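Local coordinates for lipoate-protein ligase, putative (Streptococcus pneumoniae, PDB 1VQZ) that is a putative member of the lipoyl protein ligase A/B family, built of a catalytic domain and a smaller C-terminal domain, at residues D68-E72 / N73-V77; N119-Q123 / L124-A128; C160-F163 / D164-L167; K316-K319 / T320-I323. All coordinates share one frame; numbering follows the deposited sequence.

Interaction 1 of 4, residues D68-E72 / N73-V77; sequences DYVRE and NGIEV
Y69 and N73 meet at the last turn of helix 67-73, and the carbonyl O of Y69 takes two hydrogen bonds from the same partner. N73 N reaches Y69 O at 3.0 Å and N73 ND2 reaches the same Y69 O at 2.9 Å, from opposite faces of the carbonyl plane and each somewhat tilted from it. Two further backbone bonds close the helix. I75 N donates to V70 O at 3.0 Å, in the carbonyl plane, while G74 N stands well above the carbonyl plane of R71 to reach R71 O at 3.3 Å. With the positive phi of G74 (72°) these make a Schellman motif.

The same amide also meets an aromatic face. N73 ND2 sits 3.2 Å above the plane of the Y69 ring, over its centre, with ring and amide planes 47° apart. Y69 CG lies anti to the backbone N (chi1 -175°), which swings the ring along the helix towards N73. V169, N172 and A173 of helix 169-173 also touch this tyrosine.

The apolar contacts join the helix to the strand that follows. I75 CD1 comes to 3.7 Å from Y69 CE2, at an oblique approach to the ring. V70 packs its CB against I75 CB and its CG2 against V77 CG2 at 4.0 Å, the last two side chains crossing at about a right angle. This is the turn from helix to strand in the beta-alpha-beta unit 52-55, 67-73, 76-79, where I75 also rests on I53.

The bond to Y69 O turns the amide, ND2 merely rests over the ring in van der Waals contact, and together they probably limit the rotation of N73.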
ATOM      1  N   ASP A  68      10.105  18.808  -8.765  1.00 34.81           N
ATOM      2  CA  ASP A  68       9.723  19.740  -9.797  1.00 36.31           C
ATOM      3  C   ASP A  68       8.741  19.151 -10.778  1.00 33.81           C
ATOM      4  O   ASP A  68       7.911  19.854 -11.280  1.00 35.45           O
ATOM      5  CB  ASP A  68      10.942  20.174 -10.590  1.00 39.07           C
ATOM      6  CG  ASP A  68      11.825  21.099  -9.823  1.00 41.38           C
ATOM      7  OD1 ASP A  68      11.452  21.518  -8.688  1.00 38.42           O
ATOM      8  OD2 ASP A  68      12.882  21.374 -10.390  1.00 37.03           O
ATOM      9  N   TYR A  69       8.851  17.869 -11.088  1.00 32.93           N
ATOM     10  CA  TYR A  69       7.864  17.260 -11.986  1.00 34.82           C
ATOM     11  C   TYR A  69       6.473  17.247 -11.375  1.00 33.09           C
ATOM     12  O   TYR A  69       5.465  17.603 -12.027  1.00 33.91           O
ATOM     13  CB  TYR A  69       8.273  15.853 -12.350  1.00 32.94           C
ATOM     14  CG  TYR A  69       7.356  15.226 -13.358  1.00 35.04           C
ATOM     15  CD1 TYR A  69       7.527  15.469 -14.738  1.00 31.36           C
ATOM     16  CD2 TYR A  69       6.318  14.393 -12.951  1.00 36.03           C
ATOM     17  CE1 TYR A  69       6.686  14.895 -15.674  1.00 30.28           C
ATOM     18  CE2 TYR A  69       5.472  13.811 -13.877  1.00 34.58           C
ATOM     19  CZ  TYR A  69       5.667  14.047 -15.232  1.00 26.29           C
ATOM     20  OH  TYR A  69       4.816  13.476 -16.127  1.00 31.50           O
ATOM     21  N   VAL A  70       6.384  16.817 -10.125  1.00 34.83           N
ATOM     22  CA  VAL A  70       5.058  16.706  -9.539  1.00 34.27           C
ATOM     23  C   VAL A  70       4.476  18.090  -9.323  1.00 31.76           C
ATOM     24  O   VAL A  70       3.272  18.254  -9.411  1.00 30.29           O
ATOM     25  CB  VAL A  70       4.929  15.796  -8.266  1.00 35.05           C
ATOM     26  CG1 VAL A  70       5.531  14.435  -8.515  1.00 33.09           C
ATOM     27  CG2 VAL A  70       5.494  16.447  -7.003  1.00 32.80           C
ATOM     28  N   ARG A  71       5.326  19.072  -9.054  1.00 30.77           N
ATOM     29  CA  ARG A  71       4.826  20.428  -8.865  1.00 31.26           C
ATOM     30  C   ARG A  71       4.340  21.029 -10.177  1.00 27.08           C
ATOM     31  O   ARG A  71       3.262  21.565 -10.239  1.00 28.78           O
ATOM     32  CB  ARG A  71       5.924  21.323  -8.273  1.00 33.54           C
ATOM     33  CG  ARG A  71       6.188  21.096  -6.830  1.00 33.44           C
ATOM     34  CD  ARG A  71       7.101  22.199  -6.230  1.00 35.80           C
ATOM     35  NE  ARG A  71       7.484  21.851  -4.863  1.00 35.35           N
ATOM     36  CZ  ARG A  71       8.446  22.444  -4.185  1.00 40.28           C
ATOM     37  NH1 ARG A  71       9.151  23.435  -4.720  1.00 45.66           N
ATOM     38  NH2 ARG A  71       8.682  22.054  -2.954  1.00 40.90           N
ATOM     39  N   GLU A  72       5.155  20.943 -11.217  1.00 32.05           N
ATOM     40  CA  GLU A  72       4.814  21.490 -12.520  1.00 35.85           C
ATOM     41  C   GLU A  72       3.497  20.902 -13.025  1.00 33.48           C
ATOM     42  O   GLU A  72       2.686  21.587 -13.630  1.00 33.04           O
ATOM     43  CB  GLU A  72       5.916  21.182 -13.522  1.00 35.14           C
ATOM     44  CG  GLU A  72       7.182  22.021 -13.322  1.00 48.50           C
ATOM     45  CD  GLU A  72       8.417  21.436 -14.040  1.00 49.32           C
ATOM     46  OE1 GLU A  72       8.238  20.459 -14.821  1.00 71.65           O
ATOM     47  OE2 GLU A  72       9.553  21.948 -13.803  1.00 61.94           O
ATOM     48  N   ASN A  73       3.302  19.616 -12.767  1.00 31.16           N
ATOM     49  CA  ASN A  73       2.179  18.895 -13.284  1.00 30.08           C
ATOM     50  C   ASN A  73       0.996  18.756 -12.313  1.00 31.69           C
ATOM     51  O   ASN A  73       0.026  18.167 -12.683  1.00 25.65           O
ATOM     52  CB  ASN A  73       2.678  17.530 -13.802  1.00 31.00           C
ATOM     53  CG  ASN A  73       3.573  17.700 -14.991  1.00 31.70           C
ATOM     54  OD1 ASN A  73       3.094  18.101 -16.017  1.00 31.80           O
ATOM     55  ND2 ASN A  73       4.904  17.504 -14.825  1.00 33.82           N
ATOM     56  N   GLY A  74       1.057  19.328 -11.108  1.00 30.13           N
ATOM     57  CA  GLY A  74      -0.112  19.310 -10.223  1.00 29.67           C
ATOM     58  C   GLY A  74      -0.443  17.941  -9.612  1.00 27.68           C
ATOM     59  O   GLY A  74      -1.572  17.663  -9.287  1.00 31.36           O
ATOM     60  N   ILE A  75       0.545  17.083  -9.451  1.00 27.23           N
ATOM     61  CA  ILE A  75       0.315  15.704  -8.995  1.00 27.89           C
ATOM     62  C   ILE A  75       0.349  15.712  -7.463  1.00 28.77           C
ATOM     63  O   ILE A  75       1.304  16.246  -6.888  1.00 30.26           O
ATOM     64  CB  ILE A  75       1.413  14.798  -9.606  1.00 26.32           C
ATOM     65  CG1 ILE A  75       1.286  14.796 -11.154  1.00 23.61           C
ATOM     66  CG2 ILE A  75       1.358  13.335  -9.085  1.00 32.99           C
ATOM     67  CD1 ILE A  75       2.417  14.103 -11.870  1.00 31.32           C
ATOM     68  N   GLU A  76      -0.677  15.163  -6.806  1.00 30.29           N
ATOM     69  CA  GLU A  76      -0.658  14.984  -5.322  1.00 31.12           C
ATOM     70  C   GLU A  76       0.396  13.937  -4.928  1.00 30.30           C
ATOM     71  O   GLU A  76       0.622  13.005  -5.672  1.00 30.27           O
ATOM     72  CB  GLU A  76      -2.013  14.485  -4.809  1.00 33.12           C
ATOM     73  CG  GLU A  76      -3.279  15.249  -5.232  1.00 32.63           C
ATOM     74  CD  GLU A  76      -3.337  16.642  -4.699  1.00 40.16           C
ATOM     75  OE1 GLU A  76      -2.600  16.945  -3.766  1.00 43.18           O
ATOM     76  OE2 GLU A  76      -4.115  17.462  -5.215  1.00 39.65           O
ATOM     77  N   VAL A  77       1.037  14.105  -3.773  1.00 31.24           N
ATOM     78  CA  VAL A  77       1.891  13.101  -3.158  1.00 28.29           C
ATOM     79  C   VAL A  77       1.334  12.775  -1.763  1.00 29.08           C
ATOM     80  O   VAL A  77       1.368  13.638  -0.848  1.00 27.04           O
ATOM     81  CB  VAL A  77       3.396  13.542  -3.119  1.00 27.91           C
ATOM     82  CG1 VAL A  77       4.262  12.551  -2.402  1.00 26.18           C
ATOM     83  CG2 VAL A  77       3.918  13.792  -4.516  1.00 31.62           C
TER

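Interaction 2 of 4, residues N119-Q123 / L124-A128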
ATOM      1  N   ASN A 119     -15.366 -12.549 -13.159  1.00 34.34           N
ATOM      2  CA  ASN A 119     -16.679 -12.783 -13.718  1.00 35.47           C
ATOM      3  C   ASN A 119     -17.264 -11.542 -14.400  1.00 37.66           C
ATOM      4  O   ASN A 119     -17.815 -11.661 -15.504  1.00 38.30           O
ATOM      5  CB  ASN A 119     -17.625 -13.301 -12.635  1.00 35.09           C
ATOM      6  CG  ASN A 119     -17.369 -14.779 -12.267  1.00 36.86           C
ATOM      7  OD1 ASN A 119     -16.643 -15.499 -12.955  1.00 36.99           O
ATOM      8  ND2 ASN A 119     -17.983 -15.225 -11.182  1.00 39.75           N
ATOM      9  N   THR A 120     -17.155 -10.386 -13.746  1.00 35.81           N
ATOM     10  CA  THR A 120     -17.454  -9.068 -14.368  1.00 36.07           C
ATOM     11  C   THR A 120     -16.730  -8.974 -15.725  1.00 35.60           C
ATOM     12  O   THR A 120     -17.359  -8.736 -16.752  1.00 36.16           O
ATOM     13  CB  THR A 120     -17.055  -7.875 -13.441  1.00 39.62           C
ATOM     14  OG1 THR A 120     -17.736  -7.972 -12.180  1.00 38.95           O
ATOM     15  CG2 THR A 120     -17.379  -6.484 -14.069  1.00 35.59           C
ATOM     16  N   LEU A 121     -15.426  -9.251 -15.740  1.00 34.17           N
ATOM     17  CA  LEU A 121     -14.643  -9.230 -16.989  1.00 33.28           C
ATOM     18  C   LEU A 121     -15.095 -10.298 -17.995  1.00 34.19           C
ATOM     19  O   LEU A 121     -15.164 -10.019 -19.206  1.00 32.65           O
ATOM     20  CB  LEU A 121     -13.137  -9.361 -16.701  1.00 32.94           C
ATOM     21  CG  LEU A 121     -12.519  -8.098 -16.069  1.00 30.35           C
ATOM     22  CD1 LEU A 121     -11.131  -8.364 -15.579  1.00 32.99           C
ATOM     23  CD2 LEU A 121     -12.502  -6.921 -17.029  1.00 32.41           C
ATOM     24  N   ALA A 122     -15.444 -11.500 -17.516  1.00 32.64           N
ATOM     25  CA  ALA A 122     -15.929 -12.525 -18.432  1.00 33.82           C
ATOM     26  C   ALA A 122     -17.247 -12.129 -19.081  1.00 34.13           C
ATOM     27  O   ALA A 122     -17.475 -12.469 -20.236  1.00 36.46           O
ATOM     28  CB  ALA A 122     -16.056 -13.904 -17.740  1.00 33.29           C
ATOM     29  N   GLN A 123     -18.130 -11.461 -18.348  1.00 34.77           N
ATOM     30  CA  GLN A 123     -19.344 -10.876 -18.953  1.00 35.67           C
ATOM     31  C   GLN A 123     -18.978  -9.928 -20.113  1.00 33.10           C
ATOM     32  O   GLN A 123     -19.717  -9.806 -21.086  1.00 31.17           O
ATOM     33  CB  GLN A 123     -20.124 -10.045 -17.912  1.00 35.85           C
ATOM     34  CG  GLN A 123     -21.527  -9.541 -18.368  1.00 43.48           C
ATOM     35  CD  GLN A 123     -21.758  -8.001 -18.276  1.00 53.19           C
ATOM     36  OE1 GLN A 123     -20.950  -7.221 -18.777  1.00 66.43           O
ATOM     37  NE2 GLN A 123     -22.895  -7.581 -17.682  1.00 44.03           N
ATOM     38  N   LEU A 124     -17.861  -9.222 -19.957  1.00 32.95           N
ATOM     39  CA  LEU A 124     -17.424  -8.229 -20.916  1.00 31.02           C
ATOM     40  C   LEU A 124     -16.591  -8.807 -22.067  1.00 30.47           C
ATOM     41  O   LEU A 124     -16.128  -8.068 -22.918  1.00 32.33           O
ATOM     42  CB  LEU A 124     -16.689  -7.118 -20.161  1.00 34.06           C
ATOM     43  CG  LEU A 124     -17.551  -6.351 -19.132  1.00 32.68           C
ATOM     44  CD1 LEU A 124     -16.732  -5.347 -18.301  1.00 35.95           C
ATOM     45  CD2 LEU A 124     -18.739  -5.635 -19.799  1.00 35.98           C
ATOM     46  N   GLY A 125     -16.455 -10.133 -22.121  1.00 29.94           N
ATOM     47  CA  GLY A 125     -15.678 -10.811 -23.167  1.00 30.42           C
ATOM     48  C   GLY A 125     -14.176 -10.911 -22.932  1.00 32.55           C
ATOM     49  O   GLY A 125     -13.415 -11.116 -23.885  1.00 34.43           O
ATOM     50  N   VAL A 126     -13.759 -10.799 -21.668  1.00 33.20           N
ATOM     51  CA  VAL A 126     -12.345 -10.766 -21.268  1.00 35.07           C
ATOM     52  C   VAL A 126     -12.067 -11.893 -20.280  1.00 37.19           C
ATOM     53  O   VAL A 126     -12.761 -12.003 -19.278  1.00 40.54           O
ATOM     54  CB  VAL A 126     -12.002  -9.426 -20.585  1.00 35.02           C
ATOM     55  CG1 VAL A 126     -10.558  -9.434 -20.020  1.00 36.00           C
ATOM     56  CG2 VAL A 126     -12.198  -8.263 -21.563  1.00 35.51           C
ATOM     57  N   LYS A 127     -11.041 -12.695 -20.550  1.00 38.86           N
ATOM     58  CA  LYS A 127     -10.645 -13.819 -19.680  1.00 39.04           C
ATOM     59  C   LYS A 127      -9.512 -13.362 -18.755  1.00 39.26           C
ATOM     60  O   LYS A 127      -8.379 -13.146 -19.203  1.00 40.67           O
ATOM     61  CB  LYS A 127     -10.222 -15.034 -20.535  1.00 37.55           C
ATOM     62  N   ALA A 128      -9.827 -13.150 -17.479  1.00 38.62           N
ATOM     63  CA  ALA A 128      -8.809 -12.814 -16.504  1.00 39.95           C
ATOM     64  C   ALA A 128      -8.531 -14.017 -15.570  1.00 41.83           C
ATOM     65  O   ALA A 128      -9.373 -14.894 -15.409  1.00 38.48           O
ATOM     66  CB  ALA A 128      -9.218 -11.580 -15.720  1.00 41.32           C
TER
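L121 holds the end of helix 110-123 through both its backbone and its side chain. L121 O receives V126 N at 2.9 Å, with the donor above the carbonyl plane, while L121 CB lies against V126 CB and L121 CD1 touches A128 CB at 3.7 Å. The neighbouring carbonyl, A122 O, accepts G125 N at 3.2 Å in a fairly straight bond (N-H...O 160°), although that donor too stands well above the plane. These two bonds and the positive phi of G125 (84°) form a Schellman motif. At such a phi a CB would press on the carbonyl O of L124, so glycine suits the place.

One step back, L124 N shares its proton between T120 O at 3.3 Å and, weakly, L121 O at 2.9 Å. The side chain of L124 folds back over the same turn, its CG 3.4 Å from T120 O. A122 CA adds a CH...O contact to V126 O at 3.3 Å.

Further out, F143, I196 and F209 pack on L121; L200, P201 and I138 touch V126. T120 turns towards L212, L213 and Y216 of helix 206-220, and its OG1 bonds back to P116 O within its own helix.

Carbonyls at the helix end that would lack helical partners thereby find amides in the departing chain, and the loop leaves for strand 128-131 with V126 buried and A128 resting on F143 and I138.

Interaction 3 of 4, residues C160-F163 / D164-L167; sequences CLLF and DVDL
At the end of strand 154-162, where the chain leaves the large mixed sheet for helix 169-173, L162 meets V165 and L167. L162 CD2 touches V165 CG2 at 3.9 Å, the two side chains crossing at a slant, and V165 CG2 also lies 4.0 Å from L162 CA. The other branch, L162 CD1, faces L167 CD2 at a looser 4.3 Å. In L162, chi1 (-51°) carries CG away from the carbonyl carbon, and chi2, near 180°, then sets CD1 towards L167 and CD2 towards V165. N93 on strand 93-101 touches both L162 and V165, while N195 lies against L162 and L167.

L162 is bonded through its backbone to F143 of strand 141-151, and F163, just past the strand end, to N92. F163 and L161 both turn to helix 206-220, where they meet V206 and L213. Past the strand the chain bends at D164, whose carboxylate turns away from the F163 ring.

Two backbone amides of the connecting loop are bonded: V165 N to N195 OD1 and D166 N to D90 OD2. Next along the chain, the D166 side chain caps a backbone N at the approach to the helix, and its OD1 also bonds S168 OG.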
ATOM      1  N   CYS A 160      -5.238  -1.472  -6.706  1.00 33.45           N
ATOM      2  CA  CYS A 160      -5.508  -0.677  -7.920  1.00 33.32           C
ATOM      3  C   CYS A 160      -5.905  -1.603  -9.084  1.00 29.60           C
ATOM      4  O   CYS A 160      -5.230  -2.598  -9.368  1.00 27.38           O
ATOM      5  CB  CYS A 160      -4.208   0.066  -8.346  1.00 31.67           C
ATOM      6  SG  CYS A 160      -3.625   1.217  -7.102  1.00 41.61           S
ATOM      7  N   LEU A 161      -6.979  -1.259  -9.768  1.00 29.18           N
ATOM      8  CA  LEU A 161      -7.336  -1.891 -11.034  1.00 27.76           C
ATOM      9  C   LEU A 161      -6.995  -0.891 -12.144  1.00 28.99           C
ATOM     10  O   LEU A 161      -7.475   0.249 -12.133  1.00 27.12           O
ATOM     11  CB  LEU A 161      -8.828  -2.198 -11.039  1.00 30.61           C
ATOM     12  CG  LEU A 161      -9.250  -3.338 -10.109  1.00 29.05           C
ATOM     13  CD1 LEU A 161     -10.657  -3.143  -9.580  1.00 30.48           C
ATOM     14  CD2 LEU A 161      -9.164  -4.672 -10.847  1.00 28.90           C
ATOM     15  N   LEU A 162      -6.125  -1.303 -13.065  1.00 29.68           N
ATOM     16  CA  LEU A 162      -5.663  -0.428 -14.157  1.00 27.85           C
ATOM     17  C   LEU A 162      -6.694  -0.491 -15.257  1.00 28.16           C
ATOM     18  O   LEU A 162      -6.766  -1.467 -15.979  1.00 26.55           O
ATOM     19  CB  LEU A 162      -4.289  -0.838 -14.711  1.00 31.15           C
ATOM     20  CG  LEU A 162      -3.160  -1.042 -13.681  1.00 29.45           C
ATOM     21  CD1 LEU A 162      -1.854  -1.498 -14.377  1.00 33.43           C
ATOM     22  CD2 LEU A 162      -2.949   0.202 -12.871  1.00 30.97           C
ATOM     23  N   PHE A 163      -7.506   0.573 -15.345  1.00 27.58           N
ATOM     24  CA  PHE A 163      -8.510   0.638 -16.337  1.00 26.05           C
ATOM     25  C   PHE A 163      -8.025   1.378 -17.578  1.00 27.49           C
ATOM     26  O   PHE A 163      -8.119   0.835 -18.686  1.00 26.45           O
ATOM     27  CB  PHE A 163      -9.831   1.158 -15.777  1.00 26.68           C
ATOM     28  CG  PHE A 163     -10.950   1.069 -16.770  1.00 22.19           C
ATOM     29  CD1 PHE A 163     -11.181   2.111 -17.667  1.00 28.16           C
ATOM     30  CD2 PHE A 163     -11.729  -0.074 -16.834  1.00 23.99           C
ATOM     31  CE1 PHE A 163     -12.180   1.970 -18.630  1.00 32.55           C
ATOM     32  CE2 PHE A 163     -12.708  -0.217 -17.781  1.00 24.72           C
ATOM     33  CZ  PHE A 163     -12.927   0.794 -18.677  1.00 27.99           C
ATOM     34  N   ASP A 164      -7.496   2.580 -17.409  1.00 28.48           N
ATOM     35  CA  ASP A 164      -6.850   3.294 -18.528  1.00 28.69           C
ATOM     36  C   ASP A 164      -5.848   4.317 -18.010  1.00 27.39           C
ATOM     37  O   ASP A 164      -5.857   5.493 -18.377  1.00 27.65           O
ATOM     38  CB  ASP A 164      -7.893   3.974 -19.441  1.00 30.26           C
ATOM     39  CG  ASP A 164      -7.314   4.443 -20.806  1.00 30.60           C
ATOM     40  OD1 ASP A 164      -6.170   4.080 -21.201  1.00 29.35           O
ATOM     41  OD2 ASP A 164      -8.075   5.142 -21.540  1.00 32.76           O
ATOM     42  N   VAL A 165      -4.996   3.855 -17.117  1.00 27.02           N
ATOM     43  CA  VAL A 165      -4.040   4.695 -16.469  1.00 24.10           C
ATOM     44  C   VAL A 165      -2.972   5.100 -17.491  1.00 24.02           C
ATOM     45  O   VAL A 165      -2.576   4.295 -18.359  1.00 27.22           O
ATOM     46  CB  VAL A 165      -3.408   3.940 -15.267  1.00 25.76           C
ATOM     47  CG1 VAL A 165      -2.415   4.850 -14.491  1.00 30.15           C
ATOM     48  CG2 VAL A 165      -4.515   3.427 -14.355  1.00 27.40           C
ATOM     49  N   ASP A 166      -2.469   6.316 -17.382  1.00 26.36           N
ATOM     50  CA  ASP A 166      -1.268   6.699 -18.142  1.00 29.20           C
ATOM     51  C   ASP A 166      -0.062   6.051 -17.471  1.00 28.81           C
ATOM     52  O   ASP A 166       0.376   6.465 -16.397  1.00 29.35           O
ATOM     53  CB  ASP A 166      -1.177   8.214 -18.214  1.00 29.58           C
ATOM     54  CG  ASP A 166      -0.067   8.708 -19.127  1.00 32.98           C
ATOM     55  OD1 ASP A 166       0.768   7.903 -19.623  1.00 32.07           O
ATOM     56  OD2 ASP A 166      -0.031   9.942 -19.312  1.00 32.92           O
ATOM     57  N   LEU A 167       0.464   5.003 -18.104  1.00 30.56           N
ATOM     58  CA  LEU A 167       1.551   4.216 -17.525  1.00 29.54           C
ATOM     59  C   LEU A 167       2.919   4.897 -17.715  1.00 30.48           C
ATOM     60  O   LEU A 167       3.922   4.348 -17.277  1.00 27.34           O
ATOM     61  CB  LEU A 167       1.597   2.808 -18.147  1.00 29.31           C
ATOM     62  CG  LEU A 167       0.319   1.966 -18.075  1.00 33.80           C
ATOM     63  CD1 LEU A 167       0.487   0.635 -18.882  1.00 39.41           C
ATOM     64  CD2 LEU A 167      -0.108   1.724 -16.654  1.00 40.33           C
TER

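Interaction 4 of 4, residues K316-K319 / T320-I323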
ATOM      1  N   LYS A 316      20.273 -11.927  16.882  1.00 31.62           N
ATOM      2  CA  LYS A 316      19.619 -12.615  17.997  1.00 32.45           C
ATOM      3  C   LYS A 316      18.248 -11.983  18.341  1.00 30.36           C
ATOM      4  O   LYS A 316      17.244 -12.670  18.499  1.00 28.21           O
ATOM      5  CB  LYS A 316      20.570 -12.622  19.199  1.00 32.35           C
ATOM      6  CG  LYS A 316      20.241 -13.591  20.252  1.00 39.47           C
ATOM      7  CD  LYS A 316      21.482 -14.071  21.026  1.00 49.19           C
ATOM      8  CE  LYS A 316      21.069 -14.963  22.215  1.00 48.96           C
ATOM      9  NZ  LYS A 316      22.147 -15.949  22.624  1.00 50.20           N
ATOM     10  N   ALA A 317      18.205 -10.657  18.381  1.00 27.44           N
ATOM     11  CA  ALA A 317      16.969  -9.921  18.613  1.00 27.57           C
ATOM     12  C   ALA A 317      15.952 -10.167  17.494  1.00 25.82           C
ATOM     13  O   ALA A 317      14.718 -10.345  17.730  1.00 27.33           O
ATOM     14  CB  ALA A 317      17.244  -8.391  18.736  1.00 27.84           C
ATOM     15  N   LEU A 318      16.442 -10.208  16.273  1.00 27.13           N
ATOM     16  CA  LEU A 318      15.546 -10.400  15.147  1.00 28.71           C
ATOM     17  C   LEU A 318      14.932 -11.806  15.119  1.00 29.33           C
ATOM     18  O   LEU A 318      13.816 -12.013  14.580  1.00 29.35           O
ATOM     19  CB  LEU A 318      16.237 -10.079  13.843  1.00 27.01           C
ATOM     20  CG  LEU A 318      16.593  -8.603  13.579  1.00 31.77           C
ATOM     21  CD1 LEU A 318      17.431  -8.537  12.279  1.00 27.77           C
ATOM     22  CD2 LEU A 318      15.348  -7.753  13.455  1.00 35.53           C
ATOM     23  N   LYS A 319      15.659 -12.778  15.658  1.00 30.09           N
ATOM     24  CA  LYS A 319      15.144 -14.157  15.778  1.00 26.61           C
ATOM     25  C   LYS A 319      14.126 -14.318  16.920  1.00 26.54           C
ATOM     26  O   LYS A 319      13.662 -15.432  17.152  1.00 31.33           O
ATOM     27  CB  LYS A 319      16.275 -15.185  15.950  1.00 25.92           C
ATOM     28  CG  LYS A 319      17.397 -15.011  14.969  1.00 25.44           C
ATOM     29  CD  LYS A 319      18.347 -16.114  14.811  1.00 33.27           C
ATOM     30  CE  LYS A 319      17.985 -16.986  13.604  1.00 48.10           C
ATOM     31  NZ  LYS A 319      17.616 -16.180  12.368  1.00 42.61           N
ATOM     32  N   THR A 320      13.775 -13.235  17.617  1.00 26.62           N
ATOM     33  CA  THR A 320      12.703 -13.261  18.629  1.00 29.47           C
ATOM     34  C   THR A 320      11.367 -12.743  18.063  1.00 30.59           C
ATOM     35  O   THR A 320      10.383 -12.627  18.795  1.00 30.36           O
ATOM     36  CB  THR A 320      13.042 -12.459  19.905  1.00 27.72           C
ATOM     37  OG1 THR A 320      13.086 -11.063  19.597  1.00 34.20           O
ATOM     38  CG2 THR A 320      14.347 -12.887  20.494  1.00 26.79           C
ATOM     39  N   ILE A 321      11.336 -12.462  16.768  1.00 29.85           N
ATOM     40  CA  ILE A 321      10.110 -11.977  16.104  1.00 30.14           C
ATOM     41  C   ILE A 321       9.924 -12.638  14.766  1.00 28.83           C
ATOM     42  O   ILE A 321      10.880 -13.139  14.194  1.00 30.84           O
ATOM     43  CB  ILE A 321      10.151 -10.447  15.903  1.00 28.96           C
ATOM     44  CG1 ILE A 321      11.362 -10.034  15.036  1.00 34.65           C
ATOM     45  CG2 ILE A 321      10.168  -9.775  17.268  1.00 33.22           C
ATOM     46  CD1 ILE A 321      11.178  -8.799  14.260  1.00 35.41           C
ATOM     47  N   ASP A 322       8.679 -12.640  14.296  1.00 30.18           N
ATOM     48  CA  ASP A 322       8.323 -13.071  12.962  1.00 29.81           C
ATOM     49  C   ASP A 322       8.653 -12.021  11.891  1.00 30.46           C
ATOM     50  O   ASP A 322       7.878 -11.095  11.617  1.00 29.81           O
ATOM     51  CB  ASP A 322       6.844 -13.415  12.929  1.00 32.36           C
ATOM     52  CG  ASP A 322       6.429 -14.094  11.648  1.00 32.09           C
ATOM     53  OD1 ASP A 322       7.270 -14.251  10.729  1.00 37.76           O
ATOM     54  OD2 ASP A 322       5.250 -14.459  11.586  1.00 31.70           O
ATOM     55  N   ILE A 323       9.779 -12.235  11.234  1.00 29.60           N
ATOM     56  CA  ILE A 323      10.342 -11.253  10.336  1.00 33.26           C
ATOM     57  C   ILE A 323       9.454 -11.092   9.105  1.00 30.87           C
ATOM     58  O   ILE A 323       9.419  -9.992   8.480  1.00 33.44           O
ATOM     59  CB  ILE A 323      11.815 -11.614   9.908  1.00 32.21           C
ATOM     60  CG1 ILE A 323      12.540 -10.397   9.329  1.00 33.90           C
ATOM     61  CG2 ILE A 323      11.837 -12.771   8.908  1.00 35.27           C
ATOM     62  CD1 ILE A 323      12.917  -9.325  10.363  1.00 32.05           C
TER
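The carbonyl group of A317 is the flat group that T320 grips, by two routes. T320 OG1 donates to A317 O at 2.6 Å in the carbonyl plane, on a lone pair, while T320 N reaches the same oxygen, A317 O, at 3.0 Å from above the plane, 62° out of it. The hydroxyl gets there because OG1 sits between the backbone N and the carbonyl carbon (chi1 68°); this also sets T320 CG2 3.5 Å from K316 O.

The next carbonyl, that of L318, opens a type I beta turn ending at I321. I321 N closes it with a weak bond to L318 O at 3.3 Å, and I321 CG1 presses on the same oxygen. On the apolar side of the turn, L318 CD2 meets I323 CD1 at 4.2 Å, with I321 CD1 slightly farther off. V300 of helix 298-304 touches both L318 and I321, and I335 of helix 332-339 also packs on L318.

L318 O and I321 O lie only 3.2 Å apart, two acceptors facing one another. R332 answers both, its NE bonding L318 O and its NH2 bonding I321 O, so a positive charge sits at the carboxyl end of helix 311-318, where it would probably offset the repulsion of the two oxygens and favour the helix dipole.

Interactions 1, 2 and 4 each end a helix; interaction 3 ends a strand. Schellman motifs close the first two, whereas 316-323 uses a type I turn with a threonine hydroxyl, and 160-167 relies across its two segments on aliphatic touches. All are partly buried, with apolar residues inward and exposed ones at the turns. The first three belong to the lipoyl protein ligase A/B catalytic part of the chain. Helix 169-173, reached from interaction 3, packs on Y69 and V70 of interaction 1; the nearest atoms of interactions 1 and 3 are about 7 Å apart. F143 pairs with L162 and also touches L121 and A128 of interaction 2. Interaction 4 stands apart in the C-terminal part, its nearest atoms at least about 23 Å from the others.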